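Long-range contact in succinylglutamate desuccinylase/aspartoacylase (Ruegeria sp. TM1040, PDB 3NA6), which is probably a zinc-dependent hydrolase of the succinylglutamate desuccinylase/aspartoacylase family, cleaving an amide bond in N-acylated amino acids: residues G56-Q70 and I87-R101. Numbering follows the deposited sequence.
Sequences GANHGDEYEGPVALQ and IVPYFNYPAFRASAR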
loop_
_atom_site.group_PDB
_atom_site.type_symbol
_atom_site.label_atom_id
_atom_site.label_comp_id
_atom_site.label_asym_id
_atom_site.label_seq_id
_atom_site.Cartn_x
_atom_site.Cartn_y
_atom_site.Cartn_z
ATOM N N GLY A 56 -14.983 -14.818 21.728
ATOM C CA GLY A 56 -15.504 -13.756 20.898
ATOM C C GLY A 56 -14.480 -13.407 19.827
ATOM O O GLY A 56 -13.343 -13.768 19.920
ATOM N N ALA A 57 -14.918 -12.701 18.802
ATOM C CA ALA A 57 -14.058 -12.239 17.733
ATOM C C ALA A 57 -13.286 -13.370 17.050
ATOM O O ALA A 57 -12.150 -13.222 16.636
ATOM C CB ALA A 57 -13.134 -11.116 18.226
ATOM N N ASN A 58 -13.962 -14.494 16.885
ATOM C CA ASN A 58 -13.569 -15.506 15.928
ATOM C C ASN A 58 -13.278 -14.782 14.606
ATOM O O ASN A 58 -12.272 -15.057 13.935
ATOM C CB ASN A 58 -14.730 -16.521 15.801
ATOM C CG ASN A 58 -14.428 -17.670 14.869
ATOM O OD1 ASN A 58 -13.845 -17.475 13.799
ATOM N ND2 ASN A 58 -14.879 -18.904 15.250
ATOM N N HIS A 59 -14.193 -13.885 14.238
ATOM C CA HIS A 59 -13.965 -12.854 13.212
ATOM C C HIS A 59 -13.755 -11.525 13.911
ATOM O O HIS A 59 -14.514 -11.171 14.811
ATOM C CB HIS A 59 -15.187 -12.750 12.294
ATOM C CG HIS A 59 -15.444 -14.001 11.519
ATOM N ND1 HIS A 59 -16.710 -14.515 11.319
ATOM C CD2 HIS A 59 -14.582 -14.861 10.921
ATOM C CE1 HIS A 59 -16.611 -15.638 10.618
ATOM N NE2 HIS A 59 -15.332 -15.856 10.344
ATOM N N GLY A 60 -12.768 -10.763 13.465
ATOM C CA GLY A 60 -12.289 -9.591 14.203
ATOM C C GLY A 60 -13.182 -8.360 14.169
ATOM O O GLY A 60 -12.972 -7.459 14.958
ATOM N N ASP A 61 -14.163 -8.328 13.256
ATOM C CA ASP A 61 -15.093 -7.187 13.097
ATOM C C ASP A 61 -16.510 -7.473 13.635
ATOM O O ASP A 61 -17.522 -6.909 13.155
ATOM C CB ASP A 61 -15.097 -6.700 11.631
ATOM C CG ASP A 61 -15.572 -7.769 10.614
ATOM O OD1 ASP A 61 -15.655 -8.971 10.951
ATOM O OD2 ASP A 61 -15.894 -7.390 9.455
ATOM N N GLU A 62 -16.572 -8.328 14.661
ATOM C CA GLU A 62 -17.831 -8.798 15.267
ATOM C C GLU A 62 -17.744 -8.581 16.795
ATOM O O GLU A 62 -16.989 -9.269 17.469
ATOM C CB GLU A 62 -18.048 -10.272 14.924
ATOM C CG GLU A 62 -18.308 -10.466 13.391
ATOM C CD GLU A 62 -18.382 -11.934 12.951
ATOM O OE1 GLU A 62 -18.604 -12.834 13.814
ATOM O OE2 GLU A 62 -18.217 -12.196 11.728
ATOM N N TYR A 63 -18.520 -7.638 17.320
ATOM C CA TYR A 63 -18.200 -7.007 18.609
ATOM C C TYR A 63 -19.053 -7.363 19.807
ATOM O O TYR A 63 -18.635 -7.111 20.917
ATOM C CB TYR A 63 -18.199 -5.489 18.445
ATOM C CG TYR A 63 -17.100 -5.059 17.488
ATOM C CD1 TYR A 63 -15.794 -4.998 17.914
ATOM C CD2 TYR A 63 -17.370 -4.764 16.167
ATOM C CE1 TYR A 63 -14.754 -4.642 17.048
ATOM C CE2 TYR A 63 -16.339 -4.391 15.289
ATOM C CZ TYR A 63 -15.051 -4.355 15.733
ATOM O OH TYR A 63 -14.053 -4.009 14.879
ATOM N N GLU A 64 -20.242 -7.915 19.615
ATOM C CA GLU A 64 -21.110 -8.174 20.772
ATOM C C GLU A 64 -20.467 -9.156 21.769
ATOM O O GLU A 64 -20.495 -8.934 22.991
ATOM C CB GLU A 64 -22.486 -8.721 20.369
ATOM C CG GLU A 64 -23.529 -7.707 19.821
ATOM C CD GLU A 64 -23.284 -7.317 18.365
ATOM O OE1 GLU A 64 -22.348 -7.892 17.747
ATOM O OE2 GLU A 64 -24.051 -6.458 17.844
ATOM N N GLY A 65 -19.929 -10.261 21.255
ATOM C CA GLY A 65 -19.320 -11.268 22.119
ATOM C C GLY A 65 -18.147 -10.689 22.889
ATOM O O GLY A 65 -18.065 -10.813 24.102
ATOM N N PRO A 66 -17.262 -9.991 22.186
ATOM C CA PRO A 66 -16.152 -9.367 22.891
ATOM C C PRO A 66 -16.543 -8.427 24.043
ATOM O O PRO A 66 -15.885 -8.431 25.091
ATOM C CB PRO A 66 -15.437 -8.634 21.768
ATOM C CG PRO A 66 -15.593 -9.562 20.611
ATOM C CD PRO A 66 -17.020 -10.032 20.730
ATOM N N VAL A 67 -17.586 -7.622 23.862
ATOM C CA VAL A 67 -18.074 -6.769 24.954
ATOM C C VAL A 67 -18.539 -7.632 26.132
ATOM O O VAL A 67 -18.160 -7.389 27.287
ATOM C CB VAL A 67 -19.193 -5.827 24.465
ATOM C CG1 VAL A 67 -19.859 -5.110 25.654
ATOM C CG2 VAL A 67 -18.628 -4.820 23.457
ATOM N N ALA A 68 -19.387 -8.626 25.851
ATOM C CA ALA A 68 -19.931 -9.493 26.904
ATOM C C ALA A 68 -18.838 -10.253 27.651
ATOM O O ALA A 68 -18.898 -10.410 28.893
ATOM C CB ALA A 68 -20.973 -10.482 26.310
ATOM N N LEU A 69 -17.812 -10.676 26.907
ATOM C CA LEU A 69 -16.720 -11.485 27.475
ATOM C C LEU A 69 -15.724 -10.632 28.228
ATOM O O LEU A 69 -15.220 -11.069 29.287
ATOM C CB LEU A 69 -16.032 -12.365 26.409
ATOM C CG LEU A 69 -16.953 -13.453 25.818
ATOM C CD1 LEU A 69 -16.359 -14.171 24.578
ATOM C CD2 LEU A 69 -17.262 -14.500 26.922
ATOM N N GLN A 70 -15.450 -9.415 27.746
ATOM C CA GLN A 70 -14.573 -8.548 28.528
ATOM C C GLN A 70 -15.238 -8.247 29.872
ATOM O O GLN A 70 -14.575 -8.283 30.900
ATOM C CB GLN A 70 -14.225 -7.231 27.832
ATOM C CG GLN A 70 -13.152 -7.329 26.783
ATOM C CD GLN A 70 -11.738 -7.491 27.399
ATOM O OE1 GLN A 70 -11.502 -8.341 28.268
ATOM N NE2 GLN A 70 -10.817 -6.701 26.934
ATOM N N ILE A 87 -11.983 -17.732 29.269
ATOM C CA ILE A 87 -12.552 -16.598 28.553
ATOM C C ILE A 87 -11.494 -15.991 27.609
ATOM O O ILE A 87 -10.455 -15.522 28.057
ATOM C CB ILE A 87 -12.992 -15.496 29.529
ATOM C CG1 ILE A 87 -13.859 -16.088 30.652
ATOM C CG2 ILE A 87 -13.699 -14.362 28.740
ATOM C CD1 ILE A 87 -14.318 -15.083 31.743
ATOM N N VAL A 88 -11.788 -15.990 26.317
ATOM C CA VAL A 88 -10.912 -15.428 25.268
ATOM C C VAL A 88 -11.787 -14.470 24.444
ATOM O O VAL A 88 -12.433 -14.874 23.483
ATOM C CB VAL A 88 -10.377 -16.560 24.382
ATOM C CG1 VAL A 88 -9.439 -16.045 23.270
ATOM C CG2 VAL A 88 -9.662 -17.618 25.246
ATOM N N PRO A 89 -11.856 -13.201 24.853
ATOM C CA PRO A 89 -12.770 -12.262 24.166
ATOM C C PRO A 89 -12.389 -11.973 22.724
ATOM O O PRO A 89 -13.252 -11.639 21.920
ATOM C CB PRO A 89 -12.683 -10.980 24.995
ATOM C CG PRO A 89 -11.763 -11.271 26.150
ATOM C CD PRO A 89 -11.097 -12.574 25.945
ATOM N N TYR A 90 -11.095 -12.073 22.424
ATOM C CA TYR A 90 -10.566 -11.790 21.104
ATOM C C TYR A 90 -9.843 -13.035 20.558
ATOM O O TYR A 90 -8.654 -13.200 20.714
ATOM C CB TYR A 90 -9.631 -10.586 21.164
ATOM C CG TYR A 90 -10.094 -9.399 21.953
ATOM C CD1 TYR A 90 -11.319 -8.812 21.713
ATOM C CD2 TYR A 90 -9.255 -8.802 22.893
ATOM C CE1 TYR A 90 -11.730 -7.641 22.420
ATOM C CE2 TYR A 90 -9.633 -7.653 23.595
ATOM C CZ TYR A 90 -10.900 -7.083 23.365
ATOM O OH TYR A 90 -11.276 -5.941 24.062
ATOM N N PHE A 91 -10.611 -13.925 19.946
ATOM C CA PHE A 91 -10.173 -15.251 19.525
ATOM C C PHE A 91 -9.183 -15.163 18.349
ATOM O O PHE A 91 -8.058 -15.614 18.453
ATOM C CB PHE A 91 -11.439 -16.014 19.182
ATOM C CG PHE A 91 -11.287 -17.501 18.914
ATOM C CD1 PHE A 91 -10.140 -18.211 19.168
ATOM C CD2 PHE A 91 -12.392 -18.179 18.421
ATOM C CE1 PHE A 91 -10.086 -19.556 18.913
ATOM C CE2 PHE A 91 -12.349 -19.537 18.179
ATOM C CZ PHE A 91 -11.210 -20.218 18.411
ATOM N N ASN A 92 -9.574 -14.584 17.226
ATOM C CA ASN A 92 -8.573 -14.263 16.203
ATOM C C ASN A 92 -8.042 -12.891 16.531
ATOM O O ASN A 92 -8.408 -11.881 15.902
ATOM C CB ASN A 92 -9.117 -14.300 14.783
ATOM C CG ASN A 92 -8.013 -14.225 13.757
ATOM O OD1 ASN A 92 -6.864 -13.883 14.098
ATOM N ND2 ASN A 92 -8.317 -14.604 12.514
ATOM N N TYR A 93 -7.154 -12.870 17.509
ATOM C CA TYR A 93 -6.682 -11.633 18.072
ATOM C C TYR A 93 -6.098 -10.688 17.021
ATOM O O TYR A 93 -6.461 -9.511 16.976
ATOM C CB TYR A 93 -5.737 -11.888 19.242
ATOM C CG TYR A 93 -5.233 -10.607 19.891
ATOM C CD1 TYR A 93 -6.110 -9.685 20.436
ATOM C CD2 TYR A 93 -3.883 -10.318 19.924
ATOM C CE1 TYR A 93 -5.651 -8.528 21.018
ATOM C CE2 TYR A 93 -3.417 -9.150 20.486
ATOM C CZ TYR A 93 -4.304 -8.271 21.035
ATOM O OH TYR A 93 -3.822 -7.132 21.590
ATOM N N PRO A 94 -5.246 -11.200 16.134
ATOM C CA PRO A 94 -4.734 -10.299 15.086
ATOM C C PRO A 94 -5.821 -9.691 14.213
ATOM O O PRO A 94 -5.744 -8.479 13.916
ATOM C CB PRO A 94 -3.775 -11.199 14.296
ATOM C CG PRO A 94 -3.311 -12.202 15.339
ATOM C CD PRO A 94 -4.570 -12.509 16.088
ATOM N N ALA A 95 -6.854 -10.472 13.865
ATOM C CA ALA A 95 -7.963 -9.944 13.069
ATOM C C ALA A 95 -8.671 -8.867 13.894
ATOM O O ALA A 95 -8.985 -7.785 13.389
ATOM C CB ALA A 95 -8.956 -11.028 12.651
ATOM N N PHE A 96 -8.903 -9.151 15.166
ATOM C CA PHE A 96 -9.537 -8.145 16.036
ATOM C C PHE A 96 -8.731 -6.843 16.091
ATOM O O PHE A 96 -9.286 -5.750 15.947
ATOM C CB PHE A 96 -9.791 -8.683 17.439
ATOM C CG PHE A 96 -10.202 -7.636 18.391
ATOM C CD1 PHE A 96 -11.477 -7.126 18.343
ATOM C CD2 PHE A 96 -9.304 -7.111 19.305
ATOM C CE1 PHE A 96 -11.862 -6.117 19.190
ATOM C CE2 PHE A 96 -9.694 -6.110 20.175
ATOM C CZ PHE A 96 -10.983 -5.609 20.107
ATOM N N ARG A 97 -7.428 -6.935 16.270
ATOM C CA ARG A 97 -6.634 -5.719 16.298
ATOM C C ARG A 97 -6.701 -4.918 14.995
ATOM O O ARG A 97 -6.553 -3.720 15.043
ATOM C CB ARG A 97 -5.175 -6.008 16.654
ATOM C CG ARG A 97 -4.954 -6.393 18.143
ATOM C CD ARG A 97 -5.572 -5.390 19.213
ATOM N NE ARG A 97 -4.866 -4.119 19.455
ATOM C CZ ARG A 97 -3.623 -3.985 19.942
ATOM N NH1 ARG A 97 -2.845 -5.036 20.211
ATOM N NH2 ARG A 97 -3.128 -2.768 20.134
ATOM N N ALA A 98 -6.942 -5.575 13.861
ATOM C CA ALA A 98 -7.066 -4.900 12.556
ATOM C C ALA A 98 -8.500 -4.512 12.217
ATOM O O ALA A 98 -8.740 -4.058 11.113
ATOM C CB ALA A 98 -6.504 -5.806 11.414
ATOM N N SER A 99 -9.450 -4.757 13.126
ATOM C CA SER A 99 -10.878 -4.567 12.868
ATOM C C SER A 99 -11.313 -5.223 11.569
ATOM O O SER A 99 -12.112 -4.670 10.821
ATOM C CB SER A 99 -11.236 -3.072 12.864
ATOM O OG SER A 99 -10.889 -2.477 14.094
ATOM N N ALA A 100 -10.827 -6.446 11.356
ATOM C CA ALA A 100 -11.043 -7.179 10.126
ATOM C C ALA A 100 -11.615 -8.569 10.426
ATOM O O ALA A 100 -11.317 -9.196 11.441
ATOM C CB ALA A 100 -9.749 -7.319 9.375
ATOM N N ARG A 101 -12.411 -9.054 9.494
ATOM C CA ARG A 101 -12.909 -10.427 9.534
ATOM C C ARG A 101 -11.771 -11.463 9.658
ATOM O O ARG A 101 -11.815 -12.360 10.504
ATOM C CB ARG A 101 -13.727 -10.689 8.306
ATOM C CG ARG A 101 -14.331 -12.076 8.185
ATOM C CD ARG A 101 -15.202 -12.127 6.975
ATOM N NE ARG A 101 -15.731 -13.461 6.763
ATOM C CZ ARG A 101 -16.805 -13.940 7.334
ATOM N NH1 ARG A 101 -17.539 -13.189 8.150
ATOM N NH2 ARG A 101 -17.184 -15.173 7.025
HETATM O O HOH W 1 -11.038 -14.878 11.529
HETATM O O HOH W 2 -11.720 -4.525 16.115
HETATM O O HOH W 3 -17.105 -10.816 9.745
HETATM O O HOH W 4 -13.690 -7.061 7.806
#
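Arg101 lays its guanidinium flat on the ring of His59: the group centres are 3.9 Å apart and the planes 29° from parallel. CG anti to the backbone N (chi1 -180°) and an extended chain run the arginine alongside the imidazole, with NH1 over the rim of that face. His59 ND1 meets Glu62 OE2 at 2.8 Å, from above the carboxylate plane, while NE2 bonds to Asn109. The salt bridge from Arg101 NH1 to Glu62 OE2 is long (3.8 Å), but a water joins both atoms to Asp61 OD1; Asp61 OD2 bonds to Lys149 N. With an alanine at His59, Arg101 would probably lose the flat surface it stacks on, Glu62 OE2 its imidazole partner, and the probable metal site a ligand.

Backbone bonds tie the loops together. Gly56 N donates to Val88 O; beyond the strand ends, Phe91 N reaches Gly56 O at 2.7 Å and Asn92 N reaches Ala57 O. A second water links Asn58 O, Asn92 ND2 and Arg101 O.

Apolar packing makes up much of the rest. Leu69 CB touches Ile87 CG2 and Pro89 CB, each at 3.9 Å, and Pro66 CB approaches Tyr90 CE1 at the same distance. Beside Ser99, Tyr63 brings CE1 to Phe96 CE1, near its own ring plane. The polar ends of Gln70 and Tyr90 bond to Arg292 and Ser289 of a second subunit.

The contact joins helix 64-75 and the loops after strands 51-55 and 83-88 within one beta-alpha-beta unit. His59, Glu62 and His145 appear to face a point where no metal is modelled, consistent with an empty zinc site as in relatives. The stack, long salt bridge and water probably hold the His59 ring and Glu62 carboxylate beside it, Arg101 NH2 also bonding weakly to Ser28 of a third subunit.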